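Local coordinates for A-type flavoprotein (Giardia intestinalis, PDB 2Q9U) that probably scavenges dioxygen, reducing it at a mu-oxo-diiron centre with electrons passed through flavin mononucleotide, at residues 252-257 and 304-309; 195-200 and 243-248. All blocks are in the same frame, centred on the assembly; numbering follows the deposited sequence.

Contact 1 of 2, residues 252-257 and 304-309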
ATOM      1  N   GLY A 252       6.269  20.217  28.897  1.00 18.14           N
ATOM      2  CA  GLY A 252       6.656  20.891  27.659  1.00 18.27           C
ATOM      3  C   GLY A 252       8.157  21.049  27.499  1.00 17.93           C
ATOM      4  O   GLY A 252       8.631  21.918  26.755  1.00 18.77           O
ATOM      5  N   GLN A 253       8.909  20.171  28.157  1.00 17.33           N
ATOM      6  CA  GLN A 253      10.353  20.228  28.147  1.00 17.69           C
ATOM      7  C   GLN A 253      10.948  19.118  27.277  1.00 17.32           C
ATOM      8  O   GLN A 253      12.129  18.781  27.428  1.00 17.25           O
ATOM      9  CB  GLN A 253      10.869  20.092  29.592  1.00 18.49           C
ATOM     10  CG  GLN A 253      10.431  21.237  30.496  1.00 20.58           C
ATOM     11  CD  GLN A 253      10.648  20.929  31.972  1.00 22.32           C
ATOM     12  OE1 GLN A 253      10.963  19.794  32.349  1.00 23.48           O
ATOM     13  NE2 GLN A 253      10.480  21.937  32.804  1.00 24.38           N
ATOM     14  N   HIS A 254      10.125  18.552  26.389  1.00 16.28           N
ATOM     15  CA  HIS A 254      10.488  17.351  25.619  1.00 16.69           C
ATOM     16  C   HIS A 254      11.123  17.661  24.259  1.00 17.32           C
ATOM     17  O   HIS A 254      11.460  16.741  23.486  1.00 17.86           O
ATOM     18  CB  HIS A 254       9.253  16.448  25.407  1.00 16.14           C
ATOM     19  CG  HIS A 254       8.132  17.130  24.682  1.00 15.04           C
ATOM     20  ND1 HIS A 254       7.483  18.237  25.183  1.00 17.76           N
ATOM     21  CD2 HIS A 254       7.587  16.898  23.463  1.00 16.35           C
ATOM     22  CE1 HIS A 254       6.574  18.649  24.312  1.00 17.59           C
ATOM     23  NE2 HIS A 254       6.615  17.846  23.261  1.00 16.52           N
ATOM     24  N   CYS A 255      11.310  18.934  23.947  1.00 17.32           N
ATOM     25  CA  CYS A 255      11.728  19.228  22.584  1.00 17.69           C
ATOM     26  C   CYS A 255      13.246  19.095  22.316  1.00 17.02           C
ATOM     27  O   CYS A 255      14.087  19.072  23.241  1.00 15.41           O
ATOM     28  CB  CYS A 255      11.038  20.497  22.073  1.00 18.35           C
ATOM     29  SG  CYS A 255       9.142  20.306  22.076  1.00 25.03           S
ATOM     30  N   GLN A 256      13.591  18.923  21.046  1.00 15.93           N
ATOM     31  CA  GLN A 256      14.979  18.769  20.653  1.00 14.95           C
ATOM     32  C   GLN A 256      15.380  19.941  19.758  1.00 14.62           C
ATOM     33  O   GLN A 256      14.509  20.669  19.271  1.00 14.28           O
ATOM     34  CB  GLN A 256      15.179  17.444  19.910  1.00 15.51           C
ATOM     35  CG  GLN A 256      14.749  16.199  20.685  1.00 17.21           C
ATOM     36  CD  GLN A 256      15.743  15.784  21.762  1.00 23.64           C
ATOM     37  OE1 GLN A 256      16.703  16.504  22.068  1.00 23.59           O
ATOM     38  NE2 GLN A 256      15.521  14.597  22.336  1.00 25.29           N
ATOM     39  N   LYS A 257      16.686  20.129  19.560  1.00 13.07           N
ATOM     40  CA  LYS A 257      17.191  21.087  18.592  1.00 14.14           C
ATOM     41  C   LYS A 257      16.974  20.406  17.231  1.00 12.52           C
ATOM     42  O   LYS A 257      17.860  19.717  16.710  1.00 13.06           O
ATOM     43  CB  LYS A 257      18.680  21.371  18.837  1.00 14.55           C
ATOM     44  CG  LYS A 257      18.977  22.119  20.148  1.00 16.80           C
ATOM     45  CD  LYS A 257      20.485  22.410  20.254  1.00 17.73           C
ATOM     46  CE  LYS A 257      20.888  22.888  21.648  1.00 24.73           C
ATOM     47  NZ  LYS A 257      22.379  23.069  21.772  1.00 28.64           N
ATOM     48  N   HIS A 304       7.311  13.208  14.775  1.00 10.43           N
ATOM     49  CA  HIS A 304       8.389  14.150  14.566  1.00 11.36           C
ATOM     50  C   HIS A 304       8.084  15.550  15.046  1.00 11.16           C
ATOM     51  O   HIS A 304       8.947  16.193  15.618  1.00 11.66           O
ATOM     52  CB  HIS A 304       8.925  14.095  13.113  1.00 10.39           C
ATOM     53  CG  HIS A 304       9.692  12.840  12.844  1.00 10.59           C
ATOM     54  ND1 HIS A 304      10.911  12.586  13.434  1.00 10.69           N
ATOM     55  CD2 HIS A 304       9.396  11.744  12.104  1.00 10.71           C
ATOM     56  CE1 HIS A 304      11.359  11.406  13.036  1.00 10.23           C
ATOM     57  NE2 HIS A 304      10.450  10.870  12.241  1.00 11.39           N
ATOM     58  N   THR A 305       6.853  15.999  14.845  1.00 11.00           N
ATOM     59  CA  THR A 305       6.422  17.313  15.339  1.00 11.87           C
ATOM     60  C   THR A 305       6.405  17.377  16.876  1.00 12.40           C
ATOM     61  O   THR A 305       6.675  18.443  17.448  1.00 12.23           O
ATOM     62  CB  THR A 305       5.047  17.743  14.769  1.00 11.40           C
ATOM     63  OG1 THR A 305       4.037  16.761  15.076  1.00 10.61           O
ATOM     64  CG2 THR A 305       5.117  17.934  13.236  1.00 12.51           C
ATOM     65  N   TYR A 306       6.021  16.281  17.513  1.00 12.21           N
ATOM     66  CA  TYR A 306       6.170  16.078  18.959  1.00 12.35           C
ATOM     67  C   TYR A 306       7.419  16.728  19.600  1.00 12.13           C
ATOM     68  O   TYR A 306       7.311  17.487  20.500  1.00 12.51           O
ATOM     69  CB  TYR A 306       6.069  14.589  19.297  1.00 12.72           C
ATOM     70  CG  TYR A 306       6.383  14.174  20.715  1.00 13.28           C
ATOM     71  CD1 TYR A 306       5.481  14.316  21.705  1.00 15.03           C
ATOM     72  CD2 TYR A 306       7.585  13.593  21.041  1.00 13.83           C
ATOM     73  CE1 TYR A 306       5.763  13.911  22.994  1.00 13.96           C
ATOM     74  CE2 TYR A 306       7.887  13.208  22.294  1.00 11.48           C
ATOM     75  CZ  TYR A 306       6.958  13.364  23.278  1.00 14.24           C
ATOM     76  OH  TYR A 306       7.225  12.968  24.528  1.00 17.30           O
ATOM     77  N   ASP A 307       8.582  16.430  19.039  1.00 12.01           N
ATOM     78  CA  ASP A 307       9.843  16.771  19.687  1.00 13.10           C
ATOM     79  C   ASP A 307      10.714  17.633  18.780  1.00 12.40           C
ATOM     80  O   ASP A 307      11.938  17.659  18.919  1.00 12.38           O
ATOM     81  CB  ASP A 307      10.597  15.503  20.090  1.00 13.69           C
ATOM     82  CG  ASP A 307      11.086  14.710  18.893  1.00 14.36           C
ATOM     83  OD1 ASP A 307      10.713  15.061  17.754  1.00 15.76           O
ATOM     84  OD2 ASP A 307      11.844  13.738  19.091  1.00 18.56           O
ATOM     85  N   SER A 308      10.076  18.339  17.852  1.00 12.38           N
ATOM     86  CA  SER A 308      10.752  19.382  17.079  1.00 11.76           C
ATOM     87  C   SER A 308      10.673  20.686  17.861  1.00 11.87           C
ATOM     88  O   SER A 308       9.662  20.963  18.533  1.00 12.44           O
ATOM     89  CB  SER A 308      10.068  19.576  15.705  1.00 12.59           C
ATOM     90  OG  SER A 308      10.202  18.429  14.891  1.00 13.00           O
ATOM     91  N   GLY A 309      11.722  21.488  17.735  1.00 12.11           N
ATOM     92  CA  GLY A 309      11.772  22.830  18.298  1.00 11.25           C
ATOM     93  C   GLY A 309      11.135  23.819  17.341  1.00 11.36           C
ATOM     94  O   GLY A 309      10.767  24.909  17.746  1.00 11.66           O
TER
HETATM   95  O   HOH W   1      12.896  13.099  21.752  1.00 18.52           O
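One face of the Tyr306 ring carries the imidazole of His254, whose CD2 sits over the ring centre, 3.5 Å from CE1 of Tyr306; the two planes are inclined at 45°. The His254 ring has SG of Cys255 over one face, set toward the rim, and CA of Gly252 in plane at its edge, while Trp249 meets it edge-to-face. His254 reaches this place with CG in the crowded position between its backbone N and carbonyl carbon (chi1 59°), which also brings NE2 to 2.9 Å from the carbonyl O of Tyr306. Beyond the rings the backbones join: Gln256 N donates to Asp307 O at 3.0 Å, somewhat bent (144° at the hydrogen) and arriving above the carbonyl plane. A water extends this link, accepting from Gln256 NE2 and donating to Asp307 OD2 at 2.9 Å, on the same Asp307 whose OD1 forms a salt bridge with Lys258. Within the turn, Ser308 OG donates to His304 O at 2.7 Å. The contact thus joins the loop entering the first strand of the flavodoxin-like sheet, 258-263, to the turn between helix 298-306 and the neighbouring strand 310-314. Lys342 NZ binds the carbonyl O atoms of Thr305, Tyr306 and Ser308, so its positive charge would offset the partial negative charge gathered at this helix end.

Contact 2 of 2, residues 195-200 and 243-248. With NO3 (nitrate ion), chain C.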
ATOM      1  N   LEU A 195       9.273   4.008  20.168  1.00 10.93           N
ATOM      2  CA  LEU A 195       7.849   3.670  20.012  1.00 10.28           C
ATOM      3  C   LEU A 195       7.011   4.236  21.160  1.00  9.90           C
ATOM      4  O   LEU A 195       5.826   4.584  20.976  1.00  8.98           O
ATOM      5  CB  LEU A 195       7.691   2.147  19.895  1.00 10.22           C
ATOM      6  CG  LEU A 195       8.292   1.550  18.604  1.00 11.24           C
ATOM      7  CD1 LEU A 195       8.223   0.019  18.691  1.00 11.75           C
ATOM      8  CD2 LEU A 195       7.568   2.071  17.332  1.00 14.37           C
ATOM      9  N   PHE A 196       7.636   4.338  22.344  1.00  9.90           N
ATOM     10  CA  PHE A 196       6.990   4.929  23.530  1.00 10.55           C
ATOM     11  C   PHE A 196       6.663   6.399  23.215  1.00 10.49           C
ATOM     12  O   PHE A 196       5.574   6.892  23.516  1.00  9.60           O
ATOM     13  CB  PHE A 196       7.944   4.797  24.725  1.00 10.77           C
ATOM     14  CG  PHE A 196       7.503   5.525  25.988  1.00 13.63           C
ATOM     15  CD1 PHE A 196       7.774   6.884  26.171  1.00 14.20           C
ATOM     16  CD2 PHE A 196       6.861   4.828  27.014  1.00 13.61           C
ATOM     17  CE1 PHE A 196       7.402   7.534  27.363  1.00 15.38           C
ATOM     18  CE2 PHE A 196       6.506   5.468  28.214  1.00 14.17           C
ATOM     19  CZ  PHE A 196       6.770   6.813  28.376  1.00 10.13           C
ATOM     20  N   LYS A 197       7.615   7.088  22.584  1.00 10.07           N
ATOM     21  CA  LYS A 197       7.401   8.477  22.111  1.00 10.79           C
ATOM     22  C   LYS A 197       6.358   8.580  21.006  1.00 10.17           C
ATOM     23  O   LYS A 197       5.537   9.518  20.983  1.00 10.44           O
ATOM     24  CB  LYS A 197       8.710   9.107  21.633  1.00 11.51           C
ATOM     25  CG  LYS A 197       9.672   9.453  22.755  1.00 12.69           C
ATOM     26  CD  LYS A 197      10.992   9.989  22.162  1.00 14.21           C
ATOM     27  CE  LYS A 197      12.066  10.153  23.214  1.00 14.57           C
ATOM     28  NZ  LYS A 197      13.406  10.539  22.625  1.00 17.44           N
ATOM     29  N   GLU A 198       6.360   7.617  20.083  1.00 10.02           N
ATOM     30  CA  GLU A 198       5.354   7.654  19.022  1.00 10.47           C
ATOM     31  C   GLU A 198       3.953   7.503  19.646  1.00  9.47           C
ATOM     32  O   GLU A 198       2.982   8.159  19.221  1.00  8.76           O
ATOM     33  CB  GLU A 198       5.617   6.557  17.975  1.00  9.74           C
ATOM     34  CG  GLU A 198       4.842   6.771  16.664  1.00 12.89           C
ATOM     35  CD  GLU A 198       5.086   5.650  15.678  1.00 14.05           C
ATOM     36  OE1 GLU A 198       4.728   4.502  16.004  1.00 20.62           O
ATOM     37  OE2 GLU A 198       5.643   5.913  14.594  1.00 17.82           O
ATOM     38  N   TYR A 199       3.845   6.609  20.628  1.00  9.59           N
ATOM     39  CA  TYR A 199       2.548   6.403  21.303  1.00 10.85           C
ATOM     40  C   TYR A 199       2.095   7.688  22.015  1.00  9.99           C
ATOM     41  O   TYR A 199       0.932   8.127  21.890  1.00 10.52           O
ATOM     42  CB  TYR A 199       2.648   5.251  22.298  1.00 12.32           C
ATOM     43  CG  TYR A 199       1.311   4.851  22.835  1.00 12.93           C
ATOM     44  CD1 TYR A 199       0.739   5.527  23.921  1.00 13.98           C
ATOM     45  CD2 TYR A 199       0.610   3.773  22.265  1.00 13.86           C
ATOM     46  CE1 TYR A 199      -0.515   5.150  24.437  1.00 15.83           C
ATOM     47  CE2 TYR A 199      -0.631   3.381  22.773  1.00 15.44           C
ATOM     48  CZ  TYR A 199      -1.192   4.081  23.854  1.00 17.58           C
ATOM     49  OH  TYR A 199      -2.424   3.673  24.325  1.00 17.76           O
ATOM     50  N   THR A 200       3.013   8.293  22.757  1.00 10.59           N
ATOM     51  CA  THR A 200       2.737   9.553  23.469  1.00 11.18           C
ATOM     52  C   THR A 200       2.236  10.642  22.512  1.00 11.53           C
ATOM     53  O   THR A 200       1.194  11.281  22.747  1.00 11.43           O
ATOM     54  CB  THR A 200       3.984  10.069  24.193  1.00 11.06           C
ATOM     55  OG1 THR A 200       4.507   9.024  25.012  1.00 11.83           O
ATOM     56  CG2 THR A 200       3.606  11.255  25.082  1.00 13.80           C
ATOM     57  N   ILE A 243       9.570   7.158  32.683  1.00 14.23           N
ATOM     58  CA  ILE A 243       8.998   8.151  33.592  1.00 14.72           C
ATOM     59  C   ILE A 243       9.542   9.548  33.285  1.00 14.58           C
ATOM     60  O   ILE A 243       8.754  10.507  33.203  1.00 14.12           O
ATOM     61  CB  ILE A 243       9.237   7.784  35.079  1.00 14.20           C
ATOM     62  CG1 ILE A 243       8.419   6.538  35.442  1.00 14.60           C
ATOM     63  CG2 ILE A 243       8.809   8.945  35.993  1.00 14.23           C
ATOM     64  CD1 ILE A 243       8.838   5.868  36.747  1.00 17.11           C
ATOM     65  N   ALA A 244      10.862   9.641  33.093  1.00 14.43           N
ATOM     66  CA  ALA A 244      11.518  10.941  32.789  1.00 14.93           C
ATOM     67  C   ALA A 244      11.003  11.593  31.500  1.00 15.50           C
ATOM     68  O   ALA A 244      10.831  12.819  31.455  1.00 15.54           O
ATOM     69  CB  ALA A 244      13.010  10.796  32.736  1.00 15.01           C
ATOM     70  N   GLU A 245      10.749  10.787  30.463  1.00 13.78           N
ATOM     71  CA  GLU A 245      10.187  11.314  29.208  1.00 14.01           C
ATOM     72  C   GLU A 245       8.761  11.852  29.401  1.00 13.69           C
ATOM     73  O   GLU A 245       8.439  12.956  28.943  1.00 14.31           O
ATOM     74  CB  GLU A 245      10.216  10.239  28.110  1.00 13.58           C
ATOM     75  CG  GLU A 245       9.629  10.701  26.733  1.00 15.22           C
ATOM     76  CD  GLU A 245      10.449  11.794  26.051  1.00 16.35           C
ATOM     77  OE1 GLU A 245      11.658  11.906  26.340  1.00 18.14           O
ATOM     78  OE2 GLU A 245       9.887  12.533  25.214  1.00 17.60           O
ATOM     79  N   TYR A 246       7.886  11.064  30.029  1.00 13.43           N
ATOM     80  CA  TYR A 246       6.545  11.559  30.360  1.00 14.31           C
ATOM     81  C   TYR A 246       6.602  12.846  31.193  1.00 15.06           C
ATOM     82  O   TYR A 246       5.818  13.789  30.983  1.00 16.33           O
ATOM     83  CB  TYR A 246       5.761  10.503  31.133  1.00 13.63           C
ATOM     84  CG  TYR A 246       4.963   9.536  30.319  1.00 14.23           C
ATOM     85  CD1 TYR A 246       4.741   9.720  28.946  1.00 15.28           C
ATOM     86  CD2 TYR A 246       4.378   8.432  30.941  1.00 15.88           C
ATOM     87  CE1 TYR A 246       3.985   8.802  28.213  1.00 13.46           C
ATOM     88  CE2 TYR A 246       3.621   7.531  30.237  1.00 15.35           C
ATOM     89  CZ  TYR A 246       3.423   7.712  28.875  1.00 14.94           C
ATOM     90  OH  TYR A 246       2.650   6.789  28.222  1.00 12.82           O
ATOM     91  N   ASP A 247       7.525  12.883  32.144  1.00 15.64           N
ATOM     92  CA  ASP A 247       7.662  14.076  33.001  1.00 16.69           C
ATOM     93  C   ASP A 247       8.058  15.324  32.201  1.00 16.50           C
ATOM     94  O   ASP A 247       7.433  16.380  32.352  1.00 17.85           O
ATOM     95  CB  ASP A 247       8.663  13.825  34.126  1.00 16.24           C
ATOM     96  CG  ASP A 247       8.702  14.981  35.120  1.00 20.95           C
ATOM     97  OD1 ASP A 247       7.637  15.276  35.695  1.00 22.89           O
ATOM     98  OD2 ASP A 247       9.777  15.609  35.282  1.00 23.31           O
ATOM     99  N   ARG A 248       9.086  15.201  31.363  1.00 16.57           N
ATOM    100  CA  ARG A 248       9.500  16.302  30.508  1.00 17.23           C
ATOM    101  C   ARG A 248       8.357  16.701  29.594  1.00 16.93           C
ATOM    102  O   ARG A 248       7.992  17.875  29.530  1.00 17.30           O
ATOM    103  CB  ARG A 248      10.753  15.958  29.692  1.00 17.29           C
ATOM    104  CG  ARG A 248      12.064  16.022  30.489  1.00 18.08           C
ATOM    105  CD  ARG A 248      13.287  15.797  29.572  1.00 17.80           C
ATOM    106  NE  ARG A 248      13.157  14.551  28.794  1.00 19.14           N
ATOM    107  CZ  ARG A 248      13.663  13.374  29.156  1.00 16.87           C
ATOM    108  NH1 ARG A 248      14.345  13.257  30.296  1.00 18.99           N
ATOM    109  NH2 ARG A 248      13.482  12.304  28.385  1.00 18.00           N
TER
HETATM  110  N   NO3 C 501      -4.940   3.137  22.283  1.00 19.33           N
HETATM  111  O1  NO3 C 501      -4.540   3.512  21.017  1.00 23.06           O
HETATM  112  O2  NO3 C 501      -4.370   2.020  22.836  1.00 19.23           O
HETATM  113  O3  NO3 C 501      -5.843   3.869  23.024  1.00 21.38           O
HETATM  114  O   HOH W   2       3.669   5.934  25.708  1.00 15.40           O
HETATM  115  O   HOH W   3      14.229  11.092  25.347  1.00 36.74           O
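CZ of Phe196 stands over the centre of one face of the Tyr246 ring, 3.4 Å from CE1 of Tyr246, with the planes inclined at 39°. Two helices of the metallo-beta-lactamase-like domain, 189-204 and 236-250, meet here, their short segments running in roughly the same direction at 32° with axes 11.2 Å apart. Phe196 extends across the gap with CG anti to its backbone N (chi1 172°), and its edge also receives CG of Glu245 near the ring plane. Thr200 approaches the Tyr246 ring at the edge, OG1 lying 3.3 Å from CE1 of Tyr246; the same hydroxyl donates back to Phe196 O, which also accepts the helical bond from Thr200 N. A water donates a third bond to that carbonyl and accepts from Tyr246 OH, a hydroxyl also hydrogen-bonded to the backbone N of Phe173. At the other end of the contact, the extended chain of Lys197 crosses Glu245 at about a right angle, its CE 3.6 Å from OE1 of Glu245. The charges themselves are 4.3 Å apart, Lys197 NZ to Glu245 OE1, and a second water bridges them. One residue before Thr200, Tyr199 touches the mu-oxo-diiron group and lies by a nitrate, probably from the crystallisation liquor. Glu245 bends at chi2, and its OE1 takes a salt bridge from Arg248 NH2 at 2.8 Å, in the guanidinium plane but from above the carboxylate plane.

Overall arrangement
From the N terminus, the chain first lays down most of the two metallo-beta-lactamase-like sheets; contact 2 then closes a loop of 42 residues that holds helix 208-219 and the last two strands of the second sheet, pairing two helices of the diiron domain. Gln253 N probably bonds Arg248 O locally, where helix 236-250 ends. Contact 1 closes a second loop, of 46 residues, through strand 258-263, helix 269-283 and strand 287-292, joining the linker to the flavodoxin-like domain. The loops follow in series, neither nesting nor crossing, yet the contact centres lie 11 Å apart. Tyr306 bridges the domains, its OH probably hydrogen-bonding Glu245 OE2 at 2.8 Å and its ring packing on Thr200.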